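PDB 2XCB: regulatory protein PCRH from Pseudomonas aeruginosa, which binds the chaperone-binding region of the minor translocator protein PopD and so serves as its chaperone in type III secretion. Local coordinates for residues A[18-22]-A[52-56]; A[68-72]-A[95-99]; A[84-90]-A[119-125]. The contacts are given in a common frame with arbitrary orientation. Where two conformers were deposited one is given. Residues are numbered along the deposited sequence.

Interaction 1. Residues A[18-22]-A[52-56]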
loop_
_atom_site.group_PDB
_atom_site.type_symbol
_atom_site.label_atom_id
_atom_site.label_comp_id
_atom_site.label_asym_id
_atom_site.label_seq_id
_atom_site.Cartn_x
_atom_site.Cartn_y
_atom_site.Cartn_z
ATOM N N LEU A 18 -5.180 -6.251 -2.247
ATOM C CA LEU A 18 -4.442 -5.881 -3.499
ATOM C C LEU A 18 -5.147 -4.868 -4.389
ATOM O O LEU A 18 -4.546 -3.919 -4.869
ATOM C CB LEU A 18 -4.079 -7.112 -4.318
ATOM C CG LEU A 18 -3.133 -8.009 -3.551
ATOM C CD1 LEU A 18 -3.005 -9.344 -4.202
ATOM C CD2 LEU A 18 -1.797 -7.336 -3.385
ATOM N N GLU A 19 -6.448 -5.042 -4.588
ATOM C CA GLU A 19 -7.239 -4.114 -5.363
ATOM C C GLU A 19 -7.228 -2.713 -4.777
ATOM O O GLU A 19 -7.089 -1.712 -5.498
ATOM C CB GLU A 19 -8.665 -4.628 -5.498
ATOM C CG GLU A 19 -9.434 -4.031 -6.678
ATOM C CD GLU A 19 -8.579 -3.843 -7.980
ATOM O OE1 GLU A 19 -7.969 -4.848 -8.445
ATOM O OE2 GLU A 19 -8.538 -2.663 -8.484
ATOM N N GLN A 20 -7.349 -2.617 -3.463
ATOM C CA GLN A 20 -7.262 -1.306 -2.831
ATOM C C GLN A 20 -5.863 -0.704 -2.888
ATOM O O GLN A 20 -5.680 0.538 -3.010
ATOM C CB GLN A 20 -7.775 -1.383 -1.382
ATOM C CG GLN A 20 -9.272 -1.696 -1.292
ATOM C CD GLN A 20 -9.693 -2.053 0.145
ATOM O OE1 GLN A 20 -9.243 -1.419 1.090
ATOM N NE2 GLN A 20 -10.536 -3.084 0.304
ATOM N N LEU A 21 -4.864 -1.564 -2.848
ATOM C CA LEU A 21 -3.498 -1.086 -2.979
ATOM C C LEU A 21 -3.196 -0.627 -4.417
ATOM O O LEU A 21 -2.486 0.359 -4.620
ATOM C CB LEU A 21 -2.616 -2.242 -2.629
ATOM C CG LEU A 21 -1.410 -2.074 -1.750
ATOM C CD1 LEU A 21 -1.637 -0.915 -0.766
ATOM C CD2 LEU A 21 -1.164 -3.413 -1.045
ATOM N N TYR A 22 -3.740 -1.343 -5.409
ATOM C CA TYR A 22 -3.657 -0.858 -6.779
ATOM C C TYR A 22 -4.328 0.480 -6.944
ATOM O O TYR A 22 -3.743 1.393 -7.551
ATOM C CB TYR A 22 -4.136 -1.908 -7.792
ATOM C CG TYR A 22 -4.239 -1.331 -9.216
ATOM C CD1 TYR A 22 -3.112 -1.216 -10.008
ATOM C CD2 TYR A 22 -5.455 -0.806 -9.713
ATOM C CE1 TYR A 22 -3.180 -0.689 -11.293
ATOM C CE2 TYR A 22 -5.520 -0.232 -11.026
ATOM C CZ TYR A 22 -4.396 -0.167 -11.763
ATOM O OH TYR A 22 -4.450 0.351 -13.012
ATOM N N ALA A 52 -0.684 -7.852 -15.376
ATOM C CA ALA A 52 -0.097 -6.829 -16.275
ATOM C C ALA A 52 -0.364 -5.365 -15.823
ATOM O O ALA A 52 0.454 -4.493 -16.068
ATOM C CB ALA A 52 -0.555 -7.056 -17.760
ATOM N N ARG A 53 -1.514 -5.076 -15.219
ATOM C CA ARG A 53 -1.745 -3.710 -14.740
ATOM C C ARG A 53 -0.621 -3.183 -13.857
ATOM O O ARG A 53 -0.245 -1.963 -13.931
ATOM C CB ARG A 53 -3.078 -3.538 -13.994
ATOM C CG ARG A 53 -4.338 -4.092 -14.679
ATOM C CD ARG A 53 -5.652 -4.120 -13.713
ATOM N NE ARG A 53 -5.399 -4.984 -12.558
ATOM C CZ ARG A 53 -6.005 -4.903 -11.377
ATOM N NH1 ARG A 53 -6.973 -4.002 -11.156
ATOM N NH2 ARG A 53 -5.649 -5.754 -10.428
ATOM N N TYR A 54 -0.081 -4.049 -13.020
ATOM C CA TYR A 54 0.956 -3.590 -12.064
ATOM C C TYR A 54 2.240 -3.205 -12.816
ATOM O O TYR A 54 2.991 -2.327 -12.396
ATOM C CB TYR A 54 1.310 -4.678 -11.020
ATOM C CG TYR A 54 0.123 -5.172 -10.224
ATOM C CD1 TYR A 54 -1.051 -4.423 -10.185
ATOM C CD2 TYR A 54 0.171 -6.375 -9.500
ATOM C CE1 TYR A 54 -2.206 -4.892 -9.447
ATOM C CE2 TYR A 54 -0.999 -6.855 -8.750
ATOM C CZ TYR A 54 -2.136 -6.076 -8.738
ATOM O OH TYR A 54 -3.237 -6.516 -8.033
ATOM N N PHE A 55 2.501 -3.883 -13.926
ATOM C CA PHE A 55 3.788 -3.649 -14.663
ATOM C C PHE A 55 3.693 -2.415 -15.550
ATOM O O PHE A 55 4.699 -1.699 -15.777
ATOM C CB PHE A 55 4.189 -4.907 -15.438
ATOM C CG PHE A 55 4.520 -6.062 -14.499
ATOM C CD1 PHE A 55 5.783 -6.154 -13.899
ATOM C CD2 PHE A 55 3.560 -6.971 -14.143
ATOM C CE1 PHE A 55 6.074 -7.186 -12.934
ATOM C CE2 PHE A 55 3.856 -8.006 -13.189
ATOM C CZ PHE A 55 5.073 -8.108 -12.606
ATOM N N LEU A 56 2.482 -2.203 -16.064
ATOM C CA LEU A 56 2.052 -0.960 -16.766
ATOM C C LEU A 56 2.218 0.174 -15.814
ATOM O O LEU A 56 2.822 1.194 -16.139
ATOM C CB LEU A 56 0.570 -1.055 -17.275
ATOM C CG LEU A 56 0.265 0.157 -18.209
ATOM C CD1 LEU A 56 1.232 0.163 -19.420
ATOM C CD2 LEU A 56 -1.184 0.175 -18.646
HETATM O O HOH W 1 -2.477 -0.171 -15.012
#
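This is the packing of two inner helices in a tetratricopeptide (TPR) array: 18-22 lies on helix 15-30, the first helix of one repeat, and 52-56 opens helix 52-64, the first helix of the next. The short segments run nearly in the same direction, 23° apart, with axes 12.0 Å from each other. That spacing is too wide for backbones to touch, so long side chains bridge it; the closest CA pair is Tyr22 with Tyr54, at 7.5 Å.

Charge joins the helices first. Glu19 OE1 takes hydrogen bonds from both ends of the Arg53 guanidinium, NH1 at 3.0 Å and NH2 at 3.2 Å, forming a salt bridge; Arg53 NH2 also bridges to Asp51, its strongest polar partner. The same guanidinium lies over one face of the Tyr22 ring, with CZ 4.6 Å from its centroid and only 14° off the normal, a cation-pi contact.

The rest is van der Waals packing. Tyr22 CD1 reaches Tyr54 CD1 at 3.8 Å, the rings meeting obliquely with planes at 35°, and Leu18 CB lies against the Tyr54 hydroxyl, 3.9 Å from Tyr54 OH. Leu18 and Tyr54 also both pack on Leu44 of helix 34-47, the second helix of the first repeat.

Glu19, Tyr22, Arg53 and Leu56 all touch the bound PopD peptide, so this contact forms part of the wall of the binding groove. The hydroxyl of Tyr22 hydrogen-bonds the peptide backbone, and one water donates both to Tyr22 OH at 2.9 Å and to Arg53 O at 3.1 Å.

Interaction 2. Residues A[68-72]-A[95-99]; sequences YEQAL and CHLQL
Consecutive TPR repeats meet here: the first turn of helix 68-81, the second helix of its repeat, packs on the last turn of helix 87-98, the first helix of the next. Build 68-72 as alpha helix, with Leu72 N to Tyr68 O at 2.8 Å, and 95-98 likewise; Leu99 leaves the helix at phi/psi -88/-1 (chi1 m, chi2 33°), Leu99 N 3.0 Å from Cys95 O. Bring Tyr68 CA and Cys95 CA, the nearest pair, to 5.2 Å, and Tyr68 CB to 3.9 Å from Cys95 CB.

No hydrogen bond crosses; the contact is apolar and CH-pi. Tyr68 (chi1 m) lays one ring face on Gln98 CB, 3.9 Å from the centroid and 14° off the normal, while Cys95 SG (chi1 m) sits at the ring edge, 5.3 Å from the centroid. The small Ala71 admits that sulfur, its CB 3.8 Å from Cys95 SG. Leu72, in the mt rotamer, fills the other end: its CG lies 3.9 Å from Cys95 CB and its CD1 3.8 Å from Leu99 CD2. Ala71 and Cys95 also touch helix 52-64, where three helices converge. Leu72 CD2 lies over one face of the His96 ring (chi1 m), 3.7 Å from its centroid.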
loop_
_atom_site.group_PDB
_atom_site.type_symbol
_atom_site.label_atom_id
_atom_site.label_comp_id
_atom_site.label_asym_id
_atom_site.label_seq_id
_atom_site.Cartn_x
_atom_site.Cartn_y
_atom_site.Cartn_z
ATOM N N TYR A 68 14.165 5.652 -18.289
ATOM C CA TYR A 68 13.668 4.917 -19.443
ATOM C C TYR A 68 14.091 3.454 -19.546
ATOM O O TYR A 68 13.317 2.633 -19.963
ATOM C CB TYR A 68 14.027 5.685 -20.734
ATOM C CG TYR A 68 13.586 7.098 -20.680
ATOM C CD1 TYR A 68 12.245 7.394 -20.779
ATOM C CD2 TYR A 68 14.510 8.156 -20.476
ATOM C CE1 TYR A 68 11.805 8.678 -20.721
ATOM C CE2 TYR A 68 14.081 9.469 -20.405
ATOM C CZ TYR A 68 12.712 9.706 -20.554
ATOM O OH TYR A 68 12.216 10.936 -20.506
ATOM N N GLU A 69 15.336 3.143 -19.215
ATOM C CA GLU A 69 15.798 1.762 -19.285
ATOM C C GLU A 69 15.013 0.880 -18.270
ATOM O O GLU A 69 14.581 -0.246 -18.606
ATOM C CB GLU A 69 17.297 1.688 -19.024
ATOM C CG GLU A 69 18.124 2.472 -20.006
ATOM C CD GLU A 69 18.494 1.679 -21.247
ATOM O OE1 GLU A 69 17.859 0.625 -21.534
ATOM O OE2 GLU A 69 19.436 2.141 -21.945
ATOM N N GLN A 70 14.786 1.384 -17.058
ATOM C CA GLN A 70 13.984 0.598 -16.077
ATOM C C GLN A 70 12.518 0.516 -16.489
ATOM O O GLN A 70 11.876 -0.531 -16.271
ATOM C CB GLN A 70 14.076 1.197 -14.690
ATOM C CG GLN A 70 15.497 1.161 -14.152
ATOM C CD GLN A 70 15.515 1.610 -12.682
ATOM O OE1 GLN A 70 14.626 1.257 -11.933
ATOM N NE2 GLN A 70 16.492 2.388 -12.292
ATOM N N ALA A 71 12.010 1.573 -17.147
ATOM C CA ALA A 71 10.636 1.560 -17.704
ATOM C C ALA A 71 10.562 0.498 -18.770
ATOM O O ALA A 71 9.645 -0.324 -18.767
ATOM C CB ALA A 71 10.205 2.965 -18.284
ATOM N N LEU A 72 11.612 0.387 -19.605
ATOM C CA LEU A 72 11.545 -0.625 -20.645
ATOM C C LEU A 72 11.457 -2.061 -20.011
ATOM O O LEU A 72 10.729 -2.860 -20.528
ATOM C CB LEU A 72 12.769 -0.551 -21.577
ATOM C CG LEU A 72 12.817 0.594 -22.592
ATOM C CD1 LEU A 72 14.231 0.668 -23.168
ATOM C CD2 LEU A 72 11.873 0.224 -23.701
ATOM N N CYS A 95 9.991 5.431 -24.822
ATOM C CA CYS A 95 11.218 5.340 -24.052
ATOM C C CYS A 95 12.364 5.105 -25.036
ATOM O O CYS A 95 13.395 5.709 -24.845
ATOM C CB CYS A 95 11.204 4.174 -23.012
ATOM S SG CYS A 95 9.835 4.395 -21.750
ATOM N N HIS A 96 12.201 4.231 -26.035
ATOM C CA HIS A 96 13.301 4.004 -26.957
ATOM C C HIS A 96 13.695 5.309 -27.658
ATOM O O HIS A 96 14.866 5.593 -27.901
ATOM C CB HIS A 96 12.891 2.987 -28.012
ATOM C CG HIS A 96 12.920 1.562 -27.552
ATOM N ND1 HIS A 96 14.043 0.973 -27.024
ATOM C CD2 HIS A 96 11.940 0.627 -27.489
ATOM C CE1 HIS A 96 13.793 -0.302 -26.759
ATOM N NE2 HIS A 96 12.522 -0.540 -27.039
ATOM N N LEU A 97 12.691 6.093 -28.003
ATOM C CA LEU A 97 12.878 7.374 -28.701
ATOM C C LEU A 97 13.674 8.324 -27.828
ATOM O O LEU A 97 14.719 8.866 -28.247
ATOM C CB LEU A 97 11.488 7.965 -29.011
ATOM C CG LEU A 97 10.957 8.109 -30.426
ATOM C CD1 LEU A 97 9.940 9.308 -30.455
ATOM C CD2 LEU A 97 12.120 8.380 -31.418
ATOM N N GLN A 98 13.281 8.442 -26.560
ATOM C CA GLN A 98 14.037 9.318 -25.643
ATOM C C GLN A 98 15.456 8.801 -25.410
ATOM O O GLN A 98 16.386 9.592 -25.126
ATOM C CB GLN A 98 13.266 9.639 -24.340
ATOM C CG GLN A 98 11.951 10.409 -24.562
ATOM C CD GLN A 98 12.057 11.634 -25.532
ATOM O OE1 GLN A 98 12.756 12.616 -25.241
ATOM N NE2 GLN A 98 11.348 11.559 -26.690
ATOM N N LEU A 99 15.682 7.520 -25.651
ATOM C CA LEU A 99 17.060 6.989 -25.558
ATOM C C LEU A 99 17.811 7.113 -26.857
ATOM O O LEU A 99 18.988 6.758 -26.923
ATOM C CB LEU A 99 17.098 5.490 -25.084
ATOM C CG LEU A 99 17.083 5.140 -23.566
ATOM C CD1 LEU A 99 16.302 6.143 -22.931
ATOM C CD2 LEU A 99 16.467 3.718 -23.270
#

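Interaction 3. Residues A[84-90]-A[119-125]; sequences NEPRFPF and QPAHEAL
Leu125, Pro86 and His122 carry most of this contact, which seats the C-terminal helix 123-140 of the TPR array against helix 87-98, the first helix of the last repeat. Let 84-86 be a non-helical lead-in, Glu85 alone extended (phi/psi -79/114), passing into helix 87-98, and let 119-122 pass through a 3-10 turn at 120-121 to His122, the N-cap of the next helix. Set Pro86 CA 7.9 Å from Leu125 CA and Asn84 CA 8.9 Å from Gln119 CA.

Leu125 (tp) wedges between two partners: CD2 meets Pro86 CG at 3.8 Å, and CD1 sits over the Phe90 ring (chi1 t), 3.7 Å from its centroid and 8° off the normal. Pro86 CG also stands almost exactly above the His122 ring (chi1 m), 3.5 Å from the centroid, 5° off the normal: a CH-pi contact.

Glu85 caps the helix start, OE2 accepting from Arg87 N at 2.9 Å, and its carboxylate holds the Arg87 guanidinium in a salt bridge, OE1 to NH2 2.7 Å. Arg87 in turn hydrogen-bonds the backbone of the bound PopD peptide. Just before both helices, Gln119 NE2 donates to Asn84 O at 2.8 Å.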
loop_
_atom_site.group_PDB
_atom_site.type_symbol
_atom_site.label_atom_id
_atom_site.label_comp_id
_atom_site.label_asym_id
_atom_site.label_seq_id
_atom_site.Cartn_x
_atom_site.Cartn_y
_atom_site.Cartn_z
ATOM N N ASN A 84 -1.861 -8.918 -26.052
ATOM C CA ASN A 84 -2.799 -8.071 -26.826
ATOM C C ASN A 84 -2.777 -6.551 -26.491
ATOM O O ASN A 84 -3.333 -5.741 -27.203
ATOM C CB ASN A 84 -4.221 -8.591 -26.644
ATOM C CG ASN A 84 -4.448 -9.875 -27.428
ATOM O OD1 ASN A 84 -3.834 -10.031 -28.495
ATOM N ND2 ASN A 84 -5.258 -10.820 -26.893
ATOM N N GLU A 85 -2.137 -6.200 -25.377
ATOM C CA GLU A 85 -2.184 -4.816 -24.877
ATOM C C GLU A 85 -1.219 -3.906 -25.636
ATOM O O GLU A 85 0.028 -4.053 -25.545
ATOM C CB GLU A 85 -1.904 -4.837 -23.347
ATOM C CG GLU A 85 -1.629 -3.516 -22.703
ATOM C CD GLU A 85 -2.865 -2.675 -22.794
ATOM O OE1 GLU A 85 -3.876 -2.998 -22.107
ATOM O OE2 GLU A 85 -2.802 -1.727 -23.602
ATOM N N PRO A 86 -1.779 -2.938 -26.378
ATOM C CA PRO A 86 -1.006 -1.987 -27.211
ATOM C C PRO A 86 -0.215 -0.985 -26.381
ATOM O O PRO A 86 0.798 -0.459 -26.881
ATOM C CB PRO A 86 -2.100 -1.276 -28.026
ATOM C CG PRO A 86 -3.316 -1.380 -27.121
ATOM C CD PRO A 86 -3.226 -2.778 -26.590
ATOM N N ARG A 87 -0.604 -0.722 -25.115
ATOM C CA ARG A 87 0.119 0.261 -24.301
ATOM C C ARG A 87 1.577 -0.103 -24.054
ATOM O O ARG A 87 2.412 0.773 -23.987
ATOM C CB ARG A 87 -0.570 0.553 -22.983
ATOM C CG ARG A 87 -1.768 1.452 -23.190
ATOM C CD ARG A 87 -2.767 1.571 -21.931
ATOM N NE ARG A 87 -3.471 0.317 -21.682
ATOM C CZ ARG A 87 -4.379 0.117 -20.706
ATOM N NH1 ARG A 87 -4.654 1.083 -19.818
ATOM N NH2 ARG A 87 -4.986 -1.074 -20.600
ATOM N N PHE A 88 1.864 -1.380 -23.876
ATOM C CA PHE A 88 3.229 -1.787 -23.625
ATOM C C PHE A 88 4.147 -1.376 -24.762
ATOM O O PHE A 88 5.100 -0.671 -24.516
ATOM C CB PHE A 88 3.274 -3.290 -23.328
ATOM C CG PHE A 88 2.649 -3.655 -21.951
ATOM C CD1 PHE A 88 3.191 -3.125 -20.761
ATOM C CD2 PHE A 88 1.471 -4.425 -21.884
ATOM C CE1 PHE A 88 2.669 -3.471 -19.481
ATOM C CE2 PHE A 88 0.883 -4.764 -20.646
ATOM C CZ PHE A 88 1.498 -4.277 -19.410
ATOM N N PRO A 89 3.901 -1.845 -26.015
ATOM C CA PRO A 89 4.947 -1.485 -27.030
ATOM C C PRO A 89 4.882 -0.004 -27.374
ATOM O O PRO A 89 5.851 0.603 -27.667
ATOM C CB PRO A 89 4.525 -2.327 -28.263
ATOM C CG PRO A 89 3.155 -2.859 -27.969
ATOM C CD PRO A 89 3.130 -3.019 -26.453
ATOM N N PHE A 90 3.714 0.588 -27.231
ATOM C CA PHE A 90 3.595 2.008 -27.493
ATOM C C PHE A 90 4.459 2.830 -26.508
ATOM O O PHE A 90 5.347 3.615 -26.971
ATOM C CB PHE A 90 2.089 2.470 -27.428
ATOM C CG PHE A 90 1.892 3.964 -27.735
ATOM C CD1 PHE A 90 1.813 4.422 -29.058
ATOM C CD2 PHE A 90 1.829 4.930 -26.679
ATOM C CE1 PHE A 90 1.647 5.807 -29.368
ATOM C CE2 PHE A 90 1.718 6.288 -26.954
ATOM C CZ PHE A 90 1.633 6.736 -28.342
ATOM N N GLN A 119 -8.609 -3.819 -31.866
ATOM C CA GLN A 119 -9.530 -3.653 -30.721
ATOM C C GLN A 119 -10.232 -2.301 -30.757
ATOM O O GLN A 119 -9.575 -1.285 -30.668
ATOM C CB GLN A 119 -8.761 -3.865 -29.397
ATOM C CG GLN A 119 -8.054 -5.248 -29.329
ATOM C CD GLN A 119 -6.956 -5.369 -28.256
ATOM O OE1 GLN A 119 -7.244 -5.220 -27.054
ATOM N NE2 GLN A 119 -5.685 -5.674 -28.688
ATOM N N PRO A 120 -11.581 -2.276 -30.864
ATOM C CA PRO A 120 -12.292 -0.970 -30.966
ATOM C C PRO A 120 -12.086 0.011 -29.778
ATOM O O PRO A 120 -12.017 1.228 -29.986
ATOM C CB PRO A 120 -13.760 -1.382 -31.142
ATOM C CG PRO A 120 -13.688 -2.797 -31.696
ATOM C CD PRO A 120 -12.519 -3.414 -30.991
ATOM N N ALA A 121 -11.916 -0.517 -28.567
ATOM C CA ALA A 121 -11.538 0.304 -27.382
ATOM C C ALA A 121 -10.261 1.163 -27.590
ATOM O O ALA A 121 -10.058 2.191 -26.929
ATOM C CB ALA A 121 -11.339 -0.617 -26.155
ATOM N N HIS A 122 -9.394 0.713 -28.499
ATOM C CA HIS A 122 -8.108 1.353 -28.698
ATOM C C HIS A 122 -7.960 2.107 -30.043
ATOM O O HIS A 122 -6.838 2.267 -30.545
ATOM C CB HIS A 122 -6.989 0.316 -28.570
ATOM C CG HIS A 122 -6.786 -0.229 -27.187
ATOM N ND1 HIS A 122 -6.172 0.495 -26.180
ATOM C CD2 HIS A 122 -7.019 -1.463 -26.673
ATOM C CE1 HIS A 122 -6.059 -0.262 -25.102
ATOM N NE2 HIS A 122 -6.553 -1.457 -25.379
ATOM N N GLU A 123 -9.065 2.600 -30.597
ATOM C CA GLU A 123 -9.032 3.363 -31.849
ATOM C C GLU A 123 -8.188 4.670 -31.837
ATOM O O GLU A 123 -7.530 4.973 -32.816
ATOM C CB GLU A 123 -10.475 3.665 -32.285
ATOM C CG GLU A 123 -10.633 4.513 -33.558
ATOM C CD GLU A 123 -12.106 4.577 -34.047
ATOM O OE1 GLU A 123 -12.991 5.010 -33.261
ATOM O OE2 GLU A 123 -12.379 4.194 -35.215
ATOM N N ALA A 124 -8.216 5.452 -30.753
ATOM C CA ALA A 124 -7.370 6.655 -30.667
ATOM C C ALA A 124 -5.863 6.302 -30.620
ATOM O O ALA A 124 -5.031 6.967 -31.248
ATOM C CB ALA A 124 -7.766 7.507 -29.449
ATOM N N LEU A 125 -5.520 5.259 -29.871
ATOM C CA LEU A 125 -4.143 4.826 -29.715
ATOM C C LEU A 125 -3.579 4.306 -31.039
ATOM O O LEU A 125 -2.430 4.602 -31.339
ATOM C CB LEU A 125 -3.996 3.751 -28.602
ATOM C CG LEU A 125 -2.577 3.370 -28.114
ATOM C CD1 LEU A 125 -1.822 4.592 -27.636
ATOM C CD2 LEU A 125 -2.604 2.305 -27.007
#

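In the fold
From the N terminus, interaction 1 closes first, looping helix 15-30 round through helix 34-47 to helix 52-64 and so joining the first two TPR repeats. It is complete before the others open. Interaction 2 then begins at 68-72 and ends at 95-99, tying the second repeat to the third. Interaction 3 starts inside that loop, at 84-90, and ends beyond it at 119-125, so the two cross; they share helix 87-98, gripping it near opposite ends. Interactions 1 and 2 lie on opposite sides of the chain's centre. Interactions 1 and 3 touch directly, Phe88 packing against Ala52 and Leu56, and Arg87 against Leu56, which links successive inner helices; Arg87 and Leu56 also reach the bound peptide.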